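Local atomic coordinates of prolyl-tRNA synthetase (Giardia lamblia ATCC 50803, PDB entry 3IAL), a protein that probably joins L-proline to its cognate tRNA at the expense of ATP, and is captured here with prolyl-adenylate bound. Residues S438-C443 against K456-F462; E397-S402 against V413-I417; L187-W191 against Y222-S226; I304-G308 against M350-L354. All coordinates share one frame. Numbering follows the deposited sequence.

Read along the chain, the four contacts run in series: interaction 3, 4, 2, then 1. Interaction 3 belongs to the class II catalytic core and is the one nearest the chemistry, with the side chain of Val225 about 6 Å from the bound prolyl-adenylate. Interaction 4 and the first segment of interaction 2 belong to the anticodon-binding domain; the two contacts have centres 23 Å apart and nearest atoms about 7 Å apart, and interaction 4 sits 46 Å, centre to centre, from interaction 3. Helix 416-438, which starts in interaction 2, carries the chain to interaction 1, whose centre is 43 Å away. There the C-terminal region joins the sheet that interaction 3 also reaches, the nearest atoms of the two being about 8 Å apart.

Interaction 1: residues S438-C443 against K456-F462; sequences SMVTNC and KGGLARF
Two parallel strands, 440-442 and 459-462, meet here as the two strands of a beta-alpha-beta unit whose crossover is helix 446-455. Their axes approach to 4.6 Å at -34°, and Val440, Thr441 and Asn442 pair with Leu459, Ala460 and Arg461. The backbone ladder runs Leu459 N to Met439 O (2.7 Å), Thr441 N to Leu459 O (2.9 Å), Arg461 N to Thr441 O (2.8 Å) and Cys443 N to Arg461 O (2.8 Å). Gly457 and Gly458 lead into the second strand with positive phi (81° and 75°); a CB on Gly458 would collide with Met439 O. Met439, m at chi1 and chi2, curls over the two glycines and puts CE 3.5 Å from Gly458 N. On one face, Val440 (t) brings CG2 4.2 Å from Leu459 CD1, and Arg461, t through chi1 to chi3, passes Val440 CG1 with its CD at 4.1 Å. The guanidinium also salt-bridges Glu493 and makes a cation-pi contact with Tyr511 of the neighbouring strand 510-515. Asn442 (m) meets it at its edge, accepting from Arg461 NH1 through OD1 at 2.7 Å. The other face carries Thr441 and Ala460. Lys456 is all-trans, and its NZ donates to OG1 of Thr441 (m) at 2.7 Å; that hydroxyl in turn donates to a water 2.7 Å from OG1, which donates to Gly457 O (2.8 Å) and Leu459 O (3.0 Å).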
# COMPACT_ATOMS: atom_id res chain seq x y z
N SER B 438 31.49 -14.92 -7.99
CA SER B 438 31.91 -15.77 -9.10
C SER B 438 31.62 -15.16 -10.49
O SER B 438 32.20 -15.59 -11.49
CB SER B 438 31.25 -17.15 -9.00
OG SER B 438 29.96 -17.17 -9.60
N MET B 439 30.72 -14.17 -10.54
CA MET B 439 30.30 -13.52 -11.80
C MET B 439 30.84 -12.09 -11.91
O MET B 439 30.24 -11.22 -12.56
CB MET B 439 28.78 -13.55 -11.91
CG MET B 439 28.21 -14.96 -12.05
SD MET B 439 28.65 -15.75 -13.62
CE MET B 439 27.24 -15.31 -14.62
N VAL B 440 31.97 -11.85 -11.26
CA VAL B 440 32.80 -10.67 -11.47
C VAL B 440 34.17 -11.19 -11.90
O VAL B 440 34.83 -11.86 -11.13
CB VAL B 440 32.92 -9.84 -10.17
CG1 VAL B 440 33.92 -8.69 -10.35
CG2 VAL B 440 31.54 -9.31 -9.76
N THR B 441 34.56 -10.91 -13.15
CA THR B 441 35.79 -11.44 -13.73
C THR B 441 36.72 -10.33 -14.18
O THR B 441 36.34 -9.49 -14.99
CB THR B 441 35.50 -12.31 -14.96
OG1 THR B 441 34.55 -13.32 -14.62
CG2 THR B 441 36.82 -12.96 -15.48
N ASN B 442 37.95 -10.34 -13.69
CA ASN B 442 38.95 -9.35 -14.07
C ASN B 442 39.49 -9.64 -15.47
O ASN B 442 39.81 -10.78 -15.79
CB ASN B 442 40.07 -9.29 -13.02
CG ASN B 442 39.63 -8.57 -11.75
OD1 ASN B 442 39.19 -7.42 -11.79
ND2 ASN B 442 39.74 -9.26 -10.62
N CYS B 443 39.57 -8.60 -16.30
CA CYS B 443 40.03 -8.73 -17.69
C CYS B 443 41.07 -7.66 -18.01
O CYS B 443 40.93 -6.51 -17.59
CB CYS B 443 38.85 -8.63 -18.66
SG CYS B 443 37.56 -9.86 -18.35
N LYS B 456 31.10 -16.98 -20.17
CA LYS B 456 30.80 -17.04 -18.74
C LYS B 456 29.61 -16.16 -18.37
O LYS B 456 28.76 -16.57 -17.58
CB LYS B 456 32.04 -16.60 -17.96
CG LYS B 456 31.95 -16.71 -16.46
CD LYS B 456 33.28 -16.33 -15.84
CE LYS B 456 33.20 -16.23 -14.33
NZ LYS B 456 34.52 -15.84 -13.74
N GLY B 457 29.55 -14.96 -18.94
CA GLY B 457 28.54 -13.98 -18.57
C GLY B 457 28.93 -13.25 -17.30
O GLY B 457 30.08 -13.29 -16.87
N GLY B 458 27.96 -12.56 -16.70
CA GLY B 458 28.20 -11.75 -15.52
C GLY B 458 28.91 -10.45 -15.87
O GLY B 458 28.79 -9.94 -16.99
N LEU B 459 29.64 -9.92 -14.90
CA LEU B 459 30.33 -8.64 -15.05
C LEU B 459 31.79 -8.87 -15.42
O LEU B 459 32.45 -9.74 -14.84
CB LEU B 459 30.22 -7.84 -13.75
CG LEU B 459 28.80 -7.37 -13.40
CD1 LEU B 459 28.57 -7.28 -11.88
CD2 LEU B 459 28.49 -6.03 -14.09
N ALA B 460 32.28 -8.12 -16.40
CA ALA B 460 33.69 -8.09 -16.77
C ALA B 460 34.29 -6.80 -16.24
O ALA B 460 33.88 -5.71 -16.63
CB ALA B 460 33.86 -8.17 -18.28
N ARG B 461 35.26 -6.95 -15.33
CA ARG B 461 35.87 -5.82 -14.64
C ARG B 461 37.24 -5.57 -15.24
O ARG B 461 38.01 -6.49 -15.45
CB ARG B 461 36.00 -6.16 -13.16
CG ARG B 461 36.50 -5.03 -12.27
CD ARG B 461 36.51 -5.50 -10.84
NE ARG B 461 37.09 -4.52 -9.92
CZ ARG B 461 38.37 -4.44 -9.58
NH1 ARG B 461 39.27 -5.27 -10.11
NH2 ARG B 461 38.77 -3.52 -8.71
N PHE B 462 37.54 -4.31 -15.56
CA PHE B 462 38.78 -3.98 -16.25
C PHE B 462 39.23 -2.56 -15.97
O PHE B 462 38.40 -1.65 -15.90
CB PHE B 462 38.63 -4.20 -17.76
CG PHE B 462 37.56 -3.35 -18.42
CD1 PHE B 462 37.89 -2.17 -19.06
CD2 PHE B 462 36.24 -3.76 -18.44
CE1 PHE B 462 36.91 -1.39 -19.69
CE2 PHE B 462 35.26 -3.00 -19.07
CZ PHE B 462 35.59 -1.81 -19.69
O HOH W 1 31.95 -12.68 -14.90

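Interaction 2: residues E397-S402 against V413-I417; sequences EVMKVS and VKNVI
Backbone pairing comes first. Ser402 and Lys414 form an antiparallel hydrogen-bonded pair, CA atoms 5.2 Å apart, with Ser402 N giving to Lys414 O at 3.1 Å and Lys414 N to Ser402 O at 2.7 Å. This is the base of the two-stranded hairpin 402-405/411-414. CA-H...O contacts flank it, from Val401 CA to Lys414 O and from Val413 CA to Ser402 O, both 3.5 Å.

Side-chain to backbone bonds centre on Asn415, extended at phi/psi -167/149 with chi1 t. Its ND2 donates twice, to Val398 O at 3.0 Å and Lys400 O at 2.7 Å, spanning the exit from helix 395-399. Its OD1 accepts weakly from Ile417 N at 2.8 Å, so the residue is also the N-cap of helix 416-438.

Apolar packing fills the rest. Val416 (chi1 p), the first residue after the cap, points toward the other segment and sets CG1 4.0 Å from Val398 CG2, while Val398 CG1 lies 4.0 Å from Ile417 CG1; Ile393 borders both Val398 and Val416. Farther out, Val401 CG1 touches Val413 CG1 at 3.5 Å, and Ser402 OG (chi1 p) lies 3.5 Å from Lys414 CB. Leu332 of helix 315-334 packs on Ile417.

One carboxamide thus links two helices beside the open end of the hairpin: ND2 holds the Val398 and Lys400 carbonyls at the exit of helix 395-399, while OD1 caps helix 416-438 through weak bonds from Ile417 N and Lys418 N.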
# COMPACT_ATOMS: atom_id res chain seq x y z
N GLU B 397 10.94 -28.53 22.49
CA GLU B 397 11.90 -27.52 22.02
C GLU B 397 11.23 -26.56 21.03
O GLU B 397 11.38 -25.35 21.14
CB GLU B 397 13.12 -28.19 21.38
CG GLU B 397 14.30 -27.26 21.14
CD GLU B 397 15.54 -27.99 20.65
OE1 GLU B 397 15.73 -29.18 20.99
OE2 GLU B 397 16.35 -27.37 19.92
N VAL B 398 10.48 -27.11 20.07
CA VAL B 398 9.74 -26.30 19.10
C VAL B 398 8.75 -25.33 19.77
O VAL B 398 8.55 -24.22 19.28
CB VAL B 398 9.01 -27.21 18.07
CG1 VAL B 398 8.01 -26.42 17.26
CG2 VAL B 398 10.03 -27.89 17.15
N MET B 399 8.15 -25.75 20.89
CA MET B 399 7.23 -24.89 21.65
C MET B 399 7.99 -23.91 22.57
O MET B 399 7.41 -22.94 23.06
CB MET B 399 6.27 -25.74 22.50
CG MET B 399 5.48 -26.82 21.74
SD MET B 399 3.95 -26.28 20.97
CE MET B 399 2.92 -25.96 22.40
N LYS B 400 9.27 -24.18 22.80
CA LYS B 400 10.09 -23.38 23.71
C LYS B 400 10.37 -21.99 23.12
O LYS B 400 10.95 -21.88 22.04
CB LYS B 400 11.41 -24.10 24.00
CG LYS B 400 12.39 -23.36 24.89
CD LYS B 400 13.58 -24.27 25.17
CE LYS B 400 14.74 -23.57 25.83
NZ LYS B 400 15.82 -24.56 26.19
N VAL B 401 9.96 -20.96 23.86
CA VAL B 401 10.15 -19.57 23.48
C VAL B 401 10.74 -18.83 24.67
O VAL B 401 10.19 -18.88 25.77
CB VAL B 401 8.80 -18.91 23.08
CG1 VAL B 401 8.99 -17.44 22.74
CG2 VAL B 401 8.16 -19.66 21.91
N SER B 402 11.88 -18.18 24.45
CA SER B 402 12.49 -17.31 25.45
C SER B 402 12.51 -15.87 24.93
O SER B 402 12.63 -15.64 23.72
CB SER B 402 13.90 -17.79 25.83
OG SER B 402 14.80 -17.65 24.75
N VAL B 413 12.93 -12.07 20.91
CA VAL B 413 12.35 -13.40 21.08
C VAL B 413 13.25 -14.45 20.43
O VAL B 413 13.81 -14.21 19.36
CB VAL B 413 10.93 -13.47 20.48
CG1 VAL B 413 10.31 -14.83 20.73
CG2 VAL B 413 10.06 -12.37 21.08
N LYS B 414 13.39 -15.60 21.08
CA LYS B 414 14.25 -16.68 20.60
C LYS B 414 13.52 -18.03 20.59
O LYS B 414 12.80 -18.36 21.53
CB LYS B 414 15.50 -16.79 21.48
CG LYS B 414 16.46 -15.62 21.33
CD LYS B 414 17.65 -15.77 22.28
CE LYS B 414 18.55 -14.54 22.24
NZ LYS B 414 19.48 -14.52 23.40
N ASN B 415 13.75 -18.80 19.54
CA ASN B 415 13.03 -20.05 19.31
C ASN B 415 13.73 -20.86 18.22
O ASN B 415 14.33 -20.29 17.31
CB ASN B 415 11.59 -19.74 18.90
CG ASN B 415 10.83 -20.97 18.43
OD1 ASN B 415 10.70 -21.20 17.23
ND2 ASN B 415 10.32 -21.75 19.37
N VAL B 416 13.65 -22.18 18.31
CA VAL B 416 14.34 -23.05 17.37
C VAL B 416 13.85 -22.86 15.93
O VAL B 416 14.65 -22.84 15.01
CB VAL B 416 14.25 -24.55 17.80
CG1 VAL B 416 12.85 -25.10 17.59
CG2 VAL B 416 15.29 -25.39 17.07
N ILE B 417 12.54 -22.68 15.72
CA ILE B 417 12.01 -22.48 14.37
C ILE B 417 12.51 -21.14 13.81
O ILE B 417 12.92 -21.06 12.65
CB ILE B 417 10.46 -22.54 14.31
CG1 ILE B 417 9.94 -23.87 14.87
CG2 ILE B 417 9.97 -22.37 12.88
CD1 ILE B 417 10.66 -25.10 14.34

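Interaction 3: residues L187-W191 against Y222-S226; sequences LSDYW and YSEVS
Trp191 lays its indole edge along strand 222-226, CH2 3.4 Å from Val225 O and 3.9 Å from Ser226 CB, with chi1 m and chi2 110°. From the same edge NE1 donates to Glu224 OE1 at 2.8 Å. Glu224 reaches it with chi1 m and chi2 t, its CA-to-CB bond pointing toward the helix. One turn earlier, Leu187 also points toward the strand (chi1 -91°, between wells; chi2 p); its CD2 lies 3.4 Å from Tyr222 OH, 3.5 Å from Tyr222 CE2 and 3.8 Å from Glu224 OE2. Tyr222 holds chi1 p, and its hydroxyl is hydrogen-bonded to Asn243.

The backbone is regular helix over 187-191 and extended over 222-226. The two short axes run nearly parallel, 14° apart, with a closest approach of 11.0 Å; nearest CA pairs are Leu187 to Glu224 at 8.6 Å and Trp191 to Ser226 at 9.4 Å. This is a helix packed on the antiparallel sheet of the class II synthetase core. Val225 points away from the helix, its side chain about 6 Å from the bound prolyl-adenylate, so the strand divides helix packing from the ligand side.

Lys208 makes a cation-pi contact with Trp191, and Arg210 does so with Tyr222. The Glu224 carboxylate takes the indole N-H through OE1 and a long, weak ion pair with the same Arg210 through OE2, so its charge is shared between the two.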
# COMPACT_ATOMS: atom_id res chain seq x y z
N LEU B 187 22.11 10.34 -0.74
CA LEU B 187 22.42 9.15 -1.53
C LEU B 187 22.86 7.97 -0.66
O LEU B 187 22.43 6.84 -0.88
CB LEU B 187 23.45 9.45 -2.61
CG LEU B 187 22.91 9.90 -3.98
CD1 LEU B 187 21.83 10.97 -3.89
CD2 LEU B 187 24.06 10.38 -4.85
N SER B 188 23.70 8.24 0.34
CA SER B 188 24.11 7.20 1.30
C SER B 188 22.91 6.66 2.07
O SER B 188 22.83 5.46 2.31
CB SER B 188 25.14 7.74 2.29
OG SER B 188 26.28 8.22 1.62
N ASP B 189 22.00 7.55 2.48
CA ASP B 189 20.77 7.11 3.17
C ASP B 189 19.95 6.17 2.29
O ASP B 189 19.44 5.16 2.76
CB ASP B 189 19.91 8.30 3.61
CG ASP B 189 20.45 8.99 4.85
OD1 ASP B 189 21.46 8.50 5.42
OD2 ASP B 189 19.87 10.01 5.26
N TYR B 190 19.84 6.50 1.00
CA TYR B 190 19.13 5.65 0.06
C TYR B 190 19.84 4.29 -0.03
O TYR B 190 19.19 3.25 0.04
CB TYR B 190 19.09 6.26 -1.35
CG TYR B 190 18.27 7.53 -1.55
CD1 TYR B 190 17.05 7.74 -0.93
CD2 TYR B 190 18.72 8.51 -2.43
CE1 TYR B 190 16.31 8.91 -1.17
CE2 TYR B 190 18.00 9.65 -2.67
CZ TYR B 190 16.80 9.86 -2.05
OH TYR B 190 16.12 11.03 -2.33
N TRP B 191 21.17 4.30 -0.16
CA TRP B 191 21.94 3.05 -0.23
C TRP B 191 21.82 2.20 1.03
O TRP B 191 21.79 0.96 0.93
CB TRP B 191 23.42 3.32 -0.56
CG TRP B 191 23.62 3.52 -2.03
CD1 TRP B 191 23.93 4.68 -2.66
CD2 TRP B 191 23.46 2.54 -3.04
NE1 TRP B 191 24.00 4.48 -4.01
CE2 TRP B 191 23.72 3.17 -4.28
CE3 TRP B 191 23.13 1.17 -3.04
CZ2 TRP B 191 23.66 2.49 -5.49
CZ3 TRP B 191 23.07 0.50 -4.24
CH2 TRP B 191 23.33 1.16 -5.45
N TYR B 222 24.27 13.05 -11.94
CA TYR B 222 24.89 11.73 -12.03
C TYR B 222 23.95 10.68 -11.45
O TYR B 222 23.00 11.02 -10.73
CB TYR B 222 26.27 11.66 -11.35
CG TYR B 222 26.28 11.93 -9.85
CD1 TYR B 222 26.41 13.22 -9.36
CD2 TYR B 222 26.18 10.89 -8.94
CE1 TYR B 222 26.42 13.47 -8.00
CE2 TYR B 222 26.20 11.13 -7.57
CZ TYR B 222 26.31 12.42 -7.11
OH TYR B 222 26.32 12.68 -5.76
N SER B 223 24.20 9.43 -11.81
CA SER B 223 23.32 8.32 -11.47
C SER B 223 24.12 7.16 -10.90
O SER B 223 25.17 6.79 -11.44
CB SER B 223 22.54 7.87 -12.71
OG SER B 223 21.51 8.79 -13.02
N GLU B 224 23.64 6.63 -9.78
CA GLU B 224 24.21 5.46 -9.14
C GLU B 224 23.19 4.33 -9.18
O GLU B 224 21.98 4.57 -9.06
CB GLU B 224 24.58 5.78 -7.70
CG GLU B 224 25.59 6.90 -7.59
CD GLU B 224 25.98 7.21 -6.16
OE1 GLU B 224 25.37 6.64 -5.23
OE2 GLU B 224 26.89 8.03 -5.96
N VAL B 225 23.68 3.10 -9.35
CA VAL B 225 22.83 1.96 -9.61
C VAL B 225 23.32 0.69 -8.93
O VAL B 225 24.50 0.58 -8.56
CB VAL B 225 22.75 1.66 -11.13
CG1 VAL B 225 22.15 2.85 -11.87
CG2 VAL B 225 24.13 1.29 -11.71
N SER B 226 22.40 -0.25 -8.75
CA SER B 226 22.72 -1.61 -8.36
C SER B 226 22.40 -2.50 -9.55
O SER B 226 21.23 -2.72 -9.88
CB SER B 226 21.91 -2.03 -7.13
OG SER B 226 22.27 -3.35 -6.74

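Interaction 4: residues I304-G308 against M350-L354; sequences IIPIG and MGDKL
Met350 opens helix 350-359 and makes the closest approach to strand 304-307. With chi1, chi2 and chi3 all m, its side chain curls back so that SD rests against two methyls, 3.5 Å from Ile305 CG2 and 3.9 Å from Ile307 CG2. Ile305 takes chi1 m and chi2 t, Ile307 chi1 p and chi2 t. One helical turn's advance brings Lys353 round, its CA-to-CB bond toward the strand. The helix here packs on one face of the five-stranded mixed sheet of the anticodon-binding domain, strand order 2-1-3-4-5, in which 302-307 lies between 340-342 and 364-369; it is aligned with that strand and antiparallel to it, the short axes at 176° and no nearer than 11.2 Å. The nearest CA pairs are Ile307 to Met350 at 8.1 Å and Ile305 to Lys353 at 8.8 Å. Lys353, m at chi1 and t from chi2 to chi4, runs its chain past Ile305, with NZ 3.9 Å from Ile305 CG2 and 4.3 Å from Pro306 O; its charge has a long, weak ion pair with Asp343. Pro306 itself faces away, onto Leu322 of helix 315-334. Leu354, whose N bonds Met350 O at 2.8 Å, closes the segment with CD2 4.3 Å from Ile305 CD1.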
# COMPACT_ATOMS: atom_id res chain seq x y z
N ILE B 304 2.78 -26.89 8.28
CA ILE B 304 2.77 -28.03 9.18
C ILE B 304 1.89 -29.10 8.56
O ILE B 304 0.74 -28.83 8.23
CB ILE B 304 2.25 -27.66 10.58
CG1 ILE B 304 2.96 -26.41 11.11
CG2 ILE B 304 2.47 -28.80 11.55
CD1 ILE B 304 2.53 -26.03 12.54
N ILE B 305 2.43 -30.30 8.39
CA ILE B 305 1.71 -31.37 7.72
C ILE B 305 1.47 -32.55 8.68
O ILE B 305 2.42 -33.20 9.12
CB ILE B 305 2.47 -31.86 6.48
CG1 ILE B 305 2.65 -30.71 5.49
CG2 ILE B 305 1.71 -33.02 5.80
CD1 ILE B 305 3.63 -31.00 4.36
N PRO B 306 0.20 -32.81 9.02
CA PRO B 306 -0.11 -34.03 9.75
C PRO B 306 0.10 -35.25 8.85
O PRO B 306 -0.40 -35.26 7.73
CB PRO B 306 -1.60 -33.88 10.10
CG PRO B 306 -2.02 -32.54 9.64
CD PRO B 306 -1.01 -32.03 8.69
N ILE B 307 0.87 -36.23 9.31
CA ILE B 307 1.10 -37.44 8.53
C ILE B 307 0.48 -38.66 9.19
O ILE B 307 0.26 -38.69 10.41
CB ILE B 307 2.61 -37.70 8.25
CG1 ILE B 307 3.40 -37.95 9.53
CG2 ILE B 307 3.21 -36.54 7.47
CD1 ILE B 307 4.88 -38.25 9.28
N GLY B 308 0.18 -39.67 8.36
CA GLY B 308 -0.36 -40.94 8.82
C GLY B 308 -1.76 -40.89 9.41
O GLY B 308 -2.16 -41.82 10.11
N MET B 350 1.79 -37.45 0.29
CA MET B 350 2.90 -36.59 0.72
C MET B 350 3.73 -36.10 -0.46
O MET B 350 4.13 -34.94 -0.48
CB MET B 350 3.79 -37.29 1.75
CG MET B 350 3.25 -37.20 3.18
SD MET B 350 3.02 -35.50 3.74
CE MET B 350 4.71 -34.93 3.87
N GLY B 351 3.98 -36.97 -1.43
CA GLY B 351 4.70 -36.60 -2.65
C GLY B 351 4.11 -35.39 -3.35
O GLY B 351 4.83 -34.47 -3.74
N ASP B 352 2.78 -35.40 -3.51
CA ASP B 352 2.07 -34.30 -4.16
C ASP B 352 2.07 -33.04 -3.29
O ASP B 352 2.22 -31.93 -3.81
CB ASP B 352 0.64 -34.71 -4.51
CG ASP B 352 0.59 -35.85 -5.52
OD1 ASP B 352 1.60 -36.10 -6.22
OD2 ASP B 352 -0.46 -36.52 -5.61
N LYS B 353 1.94 -33.20 -1.97
CA LYS B 353 2.01 -32.05 -1.06
C LYS B 353 3.39 -31.40 -1.11
O LYS B 353 3.49 -30.19 -1.21
CB LYS B 353 1.70 -32.44 0.38
CG LYS B 353 0.23 -32.63 0.67
CD LYS B 353 0.03 -32.91 2.15
CE LYS B 353 -1.35 -33.50 2.41
NZ LYS B 353 -1.51 -33.93 3.83
N LEU B 354 4.43 -32.23 -1.02
CA LEU B 354 5.81 -31.76 -1.02
C LEU B 354 6.15 -31.04 -2.31
O LEU B 354 6.72 -29.96 -2.27
CB LEU B 354 6.79 -32.91 -0.78
CG LEU B 354 6.76 -33.55 0.61
CD1 LEU B 354 8.00 -34.44 0.83
CD2 LEU B 354 6.67 -32.49 1.68